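Local coordinates for protein shikimate kinase (Aquifex aeolicus, PDB 2PT5) that probably phosphorylates the 3-hydroxyl group of shikimate at the expense of ATP, step five of the seven that lead to chorismate, at residues 30-35 and 41-46; 36-41 and 56-61. All coordinates share one frame; numbering follows the deposited sequence.

Contact 1 (30-35 and 41-46)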
# COMPACT_ATOMS: atom_id res chain seq x y z
N ASP A 30 0.64 3.34 8.54
CA ASP A 30 1.33 3.04 7.30
C ASP A 30 2.51 2.15 7.67
O ASP A 30 3.35 2.54 8.48
CB ASP A 30 1.85 4.31 6.64
CG ASP A 30 2.76 4.01 5.47
OD1 ASP A 30 2.26 3.50 4.44
OD2 ASP A 30 3.97 4.26 5.57
N VAL A 31 2.57 0.95 7.09
CA VAL A 31 3.64 0.01 7.42
C VAL A 31 5.05 0.59 7.29
O VAL A 31 5.81 0.56 8.25
CB VAL A 31 3.55 -1.25 6.54
CG1 VAL A 31 4.73 -2.18 6.85
CG2 VAL A 31 2.21 -1.95 6.79
N ASP A 32 5.40 1.10 6.11
CA ASP A 32 6.73 1.66 5.92
C ASP A 32 7.10 2.69 6.97
O ASP A 32 8.23 2.69 7.48
CB ASP A 32 6.86 2.26 4.52
CG ASP A 32 7.10 1.20 3.45
OD1 ASP A 32 7.11 1.56 2.25
OD2 ASP A 32 7.29 0.01 3.79
N GLU A 33 6.16 3.58 7.31
CA GLU A 33 6.43 4.61 8.31
C GLU A 33 6.66 3.96 9.68
O GLU A 33 7.49 4.43 10.46
CB GLU A 33 5.28 5.62 8.37
CG GLU A 33 4.50 5.64 9.67
CD GLU A 33 3.09 6.21 9.51
OE1 GLU A 33 2.95 7.28 8.86
OE2 GLU A 33 2.14 5.59 10.04
N GLU A 34 5.94 2.89 9.97
CA GLU A 34 6.10 2.20 11.25
C GLU A 34 7.41 1.42 11.26
O GLU A 34 8.10 1.36 12.28
CB GLU A 34 4.92 1.26 11.51
CG GLU A 34 3.61 1.99 11.69
CD GLU A 34 3.72 3.11 12.71
OE1 GLU A 34 4.09 2.83 13.87
OE2 GLU A 34 3.46 4.27 12.35
N VAL A 35 7.76 0.82 10.13
CA VAL A 35 8.99 0.06 10.03
C VAL A 35 10.18 0.96 10.31
O VAL A 35 11.08 0.61 11.08
CB VAL A 35 9.15 -0.56 8.63
CG1 VAL A 35 10.57 -1.11 8.47
CG2 VAL A 35 8.12 -1.67 8.43
N LEU A 41 15.70 3.82 11.52
CA LEU A 41 16.46 4.00 10.29
C LEU A 41 15.53 4.16 9.10
O LEU A 41 14.42 3.61 9.09
CB LEU A 41 17.38 2.80 10.05
CG LEU A 41 18.41 2.50 11.13
CD1 LEU A 41 19.11 1.19 10.83
CD2 LEU A 41 19.42 3.63 11.21
N SER A 42 15.98 4.91 8.10
CA SER A 42 15.19 5.12 6.89
C SER A 42 15.20 3.80 6.15
O SER A 42 16.06 2.95 6.40
CB SER A 42 15.82 6.20 6.02
OG SER A 42 17.09 5.79 5.53
N ILE A 43 14.26 3.62 5.23
CA ILE A 43 14.21 2.38 4.47
C ILE A 43 15.55 2.16 3.79
O ILE A 43 16.16 1.11 3.97
CB ILE A 43 13.07 2.40 3.43
CG1 ILE A 43 11.73 2.55 4.15
CG2 ILE A 43 13.08 1.13 2.63
CD1 ILE A 43 10.53 2.48 3.23
N PRO A 44 16.02 3.14 3.00
CA PRO A 44 17.31 2.96 2.33
C PRO A 44 18.36 2.51 3.34
O PRO A 44 19.05 1.51 3.14
CB PRO A 44 17.60 4.35 1.77
CG PRO A 44 16.23 4.82 1.40
CD PRO A 44 15.41 4.42 2.61
N GLN A 45 18.46 3.24 4.44
CA GLN A 45 19.40 2.91 5.50
C GLN A 45 19.24 1.46 5.99
O GLN A 45 20.22 0.82 6.38
CB GLN A 45 19.23 3.88 6.66
CG GLN A 45 20.24 5.02 6.67
CD GLN A 45 19.70 6.28 7.33
OE1 GLN A 45 18.92 7.02 6.73
NE2 GLN A 45 20.10 6.52 8.57
N ILE A 46 18.02 0.95 5.94
CA ILE A 46 17.74 -0.41 6.39
C ILE A 46 18.37 -1.55 5.58
O ILE A 46 19.04 -2.40 6.16
CB ILE A 46 16.21 -0.65 6.52
CG1 ILE A 46 15.65 0.26 7.62
CG2 ILE A 46 15.91 -2.11 6.86
CD1 ILE A 46 14.15 0.13 7.84
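E33 N donates to D30 OD2 over 2.9 Å, and this bond fixes the first turn of the helix from which D32 and V35 reach I43 and I46. In return D30 N gives its hydrogen to E33 OE2 at 3.1 Å, met from above the carboxylate plane, 58° out of it, which completes a capping box. Aspartate suits the N-cap because its short chain brings one oxygen back to an amide N-H of the first turn, while D30 OD1 still bonds S75 OG.

Across the contact one pair sets a methyl against a carboxylate and the other is wholly apolar. The CD1 methyl of I43 ends 3.7 Å from D32 CG, the two side chains crossing at about a right angle. CD1 of I43 stands anti to CA (chi2 -176°), a shape that carries this methyl as far as the carboxylate. Beside it V35 CG1 and I46 CD1 touch at 3.8 Å, branched aliphatic against branched aliphatic, as befits two buried positions. S42 caps the second helix, its OG accepting from Q45 N at 3.1 Å.

D30 and D32 are the two acids of the Asp-x-Asp motif at the end of the second strand in shikimate kinases. D32 is predicted to bind the substrate, and the paired starts of helices 31-39 and 43-49 probably form part of the shikimate-binding region of this P-loop kinase fold.

Contact 2 (36-41 and 56-61)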
# COMPACT_ATOMS: atom_id res chain seq x y z
N GLN A 36 10.18 2.14 9.70
CA GLN A 36 11.25 3.10 9.89
C GLN A 36 11.32 3.58 11.34
O GLN A 36 12.39 3.54 11.95
CB GLN A 36 11.07 4.29 8.95
CG GLN A 36 11.31 3.93 7.49
CD GLN A 36 11.06 5.08 6.54
OE1 GLN A 36 9.92 5.50 6.33
NE2 GLN A 36 12.13 5.59 5.94
N LYS A 37 10.19 4.01 11.89
CA LYS A 37 10.16 4.49 13.27
C LYS A 37 10.64 3.42 14.25
O LYS A 37 11.33 3.73 15.23
CB LYS A 37 8.75 4.95 13.63
CG LYS A 37 8.26 6.11 12.76
CD LYS A 37 7.02 6.80 13.33
CE LYS A 37 5.85 5.85 13.52
NZ LYS A 37 4.66 6.55 14.08
N ARG A 38 10.31 2.15 13.98
CA ARG A 38 10.75 1.07 14.86
C ARG A 38 12.26 0.85 14.79
O ARG A 38 12.92 0.71 15.82
CB ARG A 38 10.05 -0.24 14.50
CG ARG A 38 10.57 -1.42 15.31
CD ARG A 38 9.81 -2.70 15.02
NE ARG A 38 8.39 -2.59 15.34
CZ ARG A 38 7.53 -3.60 15.26
NH1 ARG A 38 7.95 -4.80 14.88
NH2 ARG A 38 6.24 -3.41 15.56
N GLU A 39 12.81 0.80 13.57
CA GLU A 39 14.24 0.60 13.37
C GLU A 39 15.04 1.87 13.62
O GLU A 39 16.25 1.83 13.84
CB GLU A 39 14.52 0.12 11.94
CG GLU A 39 13.80 -1.15 11.54
CD GLU A 39 14.28 -2.36 12.31
OE1 GLU A 39 15.48 -2.68 12.23
OE2 GLU A 39 13.44 -3.01 12.98
N GLY A 40 14.35 3.01 13.58
CA GLY A 40 15.02 4.28 13.79
C GLY A 40 15.88 4.60 12.58
O GLY A 40 16.69 5.53 12.60
N LEU A 41 15.70 3.82 11.52
CA LEU A 41 16.46 4.00 10.29
C LEU A 41 15.53 4.16 9.10
O LEU A 41 14.42 3.61 9.09
CB LEU A 41 17.38 2.80 10.05
CG LEU A 41 18.41 2.50 11.13
CD1 LEU A 41 19.11 1.19 10.83
CD2 LEU A 41 19.42 3.63 11.21
N ARG A 56 12.17 -7.08 4.16
CA ARG A 56 10.98 -7.72 3.61
C ARG A 56 10.29 -8.54 4.69
O ARG A 56 9.07 -8.70 4.67
CB ARG A 56 11.36 -8.64 2.45
CG ARG A 56 11.68 -7.92 1.14
CD ARG A 56 12.12 -8.92 0.08
NE ARG A 56 12.08 -8.37 -1.27
CZ ARG A 56 12.43 -9.05 -2.36
NH1 ARG A 56 12.85 -10.30 -2.26
NH2 ARG A 56 12.34 -8.48 -3.56
N LYS A 57 11.06 -9.08 5.63
CA LYS A 57 10.49 -9.88 6.70
C LYS A 57 10.01 -8.96 7.81
O LYS A 57 9.02 -9.24 8.48
CB LYS A 57 11.52 -10.88 7.24
CG LYS A 57 10.95 -11.91 8.21
CD LYS A 57 11.92 -13.07 8.46
CE LYS A 57 11.97 -14.04 7.28
NZ LYS A 57 10.71 -14.82 7.13
N LEU A 58 10.69 -7.83 7.97
CA LEU A 58 10.34 -6.86 9.00
C LEU A 58 8.97 -6.22 8.72
O LEU A 58 8.12 -6.14 9.62
CB LEU A 58 11.41 -5.76 9.05
CG LEU A 58 11.66 -5.04 10.38
CD1 LEU A 58 12.43 -3.76 10.10
CD2 LEU A 58 10.35 -4.72 11.09
N GLU A 59 8.76 -5.77 7.49
CA GLU A 59 7.50 -5.13 7.16
C GLU A 59 6.33 -6.11 7.29
O GLU A 59 5.21 -5.71 7.62
CB GLU A 59 7.55 -4.50 5.76
CG GLU A 59 7.64 -5.48 4.60
CD GLU A 59 7.83 -4.78 3.26
OE1 GLU A 59 7.82 -5.48 2.22
OE2 GLU A 59 7.98 -3.53 3.24
N PHE A 60 6.58 -7.39 7.05
CA PHE A 60 5.50 -8.35 7.19
C PHE A 60 5.21 -8.52 8.68
O PHE A 60 4.05 -8.61 9.09
CB PHE A 60 5.88 -9.70 6.56
CG PHE A 60 4.71 -10.62 6.36
CD1 PHE A 60 3.41 -10.19 6.64
CD2 PHE A 60 4.90 -11.91 5.90
CE1 PHE A 60 2.33 -11.04 6.46
CE2 PHE A 60 3.82 -12.77 5.72
CZ PHE A 60 2.53 -12.32 6.00
N GLU A 61 6.26 -8.53 9.49
CA GLU A 61 6.10 -8.65 10.94
C GLU A 61 5.28 -7.46 11.44
O GLU A 61 4.35 -7.61 12.23
CB GLU A 61 7.46 -8.64 11.65
CG GLU A 61 7.35 -8.43 13.16
CD GLU A 61 8.69 -8.18 13.84
OE1 GLU A 61 8.69 -7.86 15.04
OE2 GLU A 61 9.74 -8.31 13.17
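L58 pushes its CD1 methyl against the end of E39, the two side chains coming from opposite directions. In the model CD1 of L58 lies only 3.1 Å from E39 OE2, so close that the exact separation is best taken with caution. The bend of the glutamate at chi2 (-67°) turns its carboxyl group back over the methyl, while its other oxygen, OE1, is hydrogen-bonded to Y54 OH. Were E39 an alanine, the Y54 hydroxyl would probably lose this carboxylate partner and a gap would open above the L58 methyl.

Further out R38 and E61 form a salt bridge, R38 NH1 to E61 OE1 at 3.2 Å. The carboxylate oxygen sits at the guanidinium edge, but the two planes are turned 61° apart. Both residues have chains long enough to span the space between the two segments, whose nearest CA atoms, those of E39 and L58, are 9.5 Å apart.

The chemistry thus grades from a buried leucine under an acid to an exposed ion pair, and with no hydrogen bond between the two segments the outer attachment is probably modest in strength.

Both contacts use helix 31-39, which contact 1 pairs with helix 43-49 and contact 2 with helix 52-66; their centres are 6 Å apart. V35 joins them: its CG1, already against I46 in contact 1, also lies 3.6 Å from L58 CD1 of contact 2, so V35 brings apolar side chains of all three helices together. Toward the active site, D32 OD2 comes within 3.6 Å of E59 OE2, two like charges brought close beside the predicted substrate site. The side chain of D32 lies about 6 Å from the side chain of K13 and from G78, predicted ATP and substrate sites, and about 9 Å from the side chain of L58.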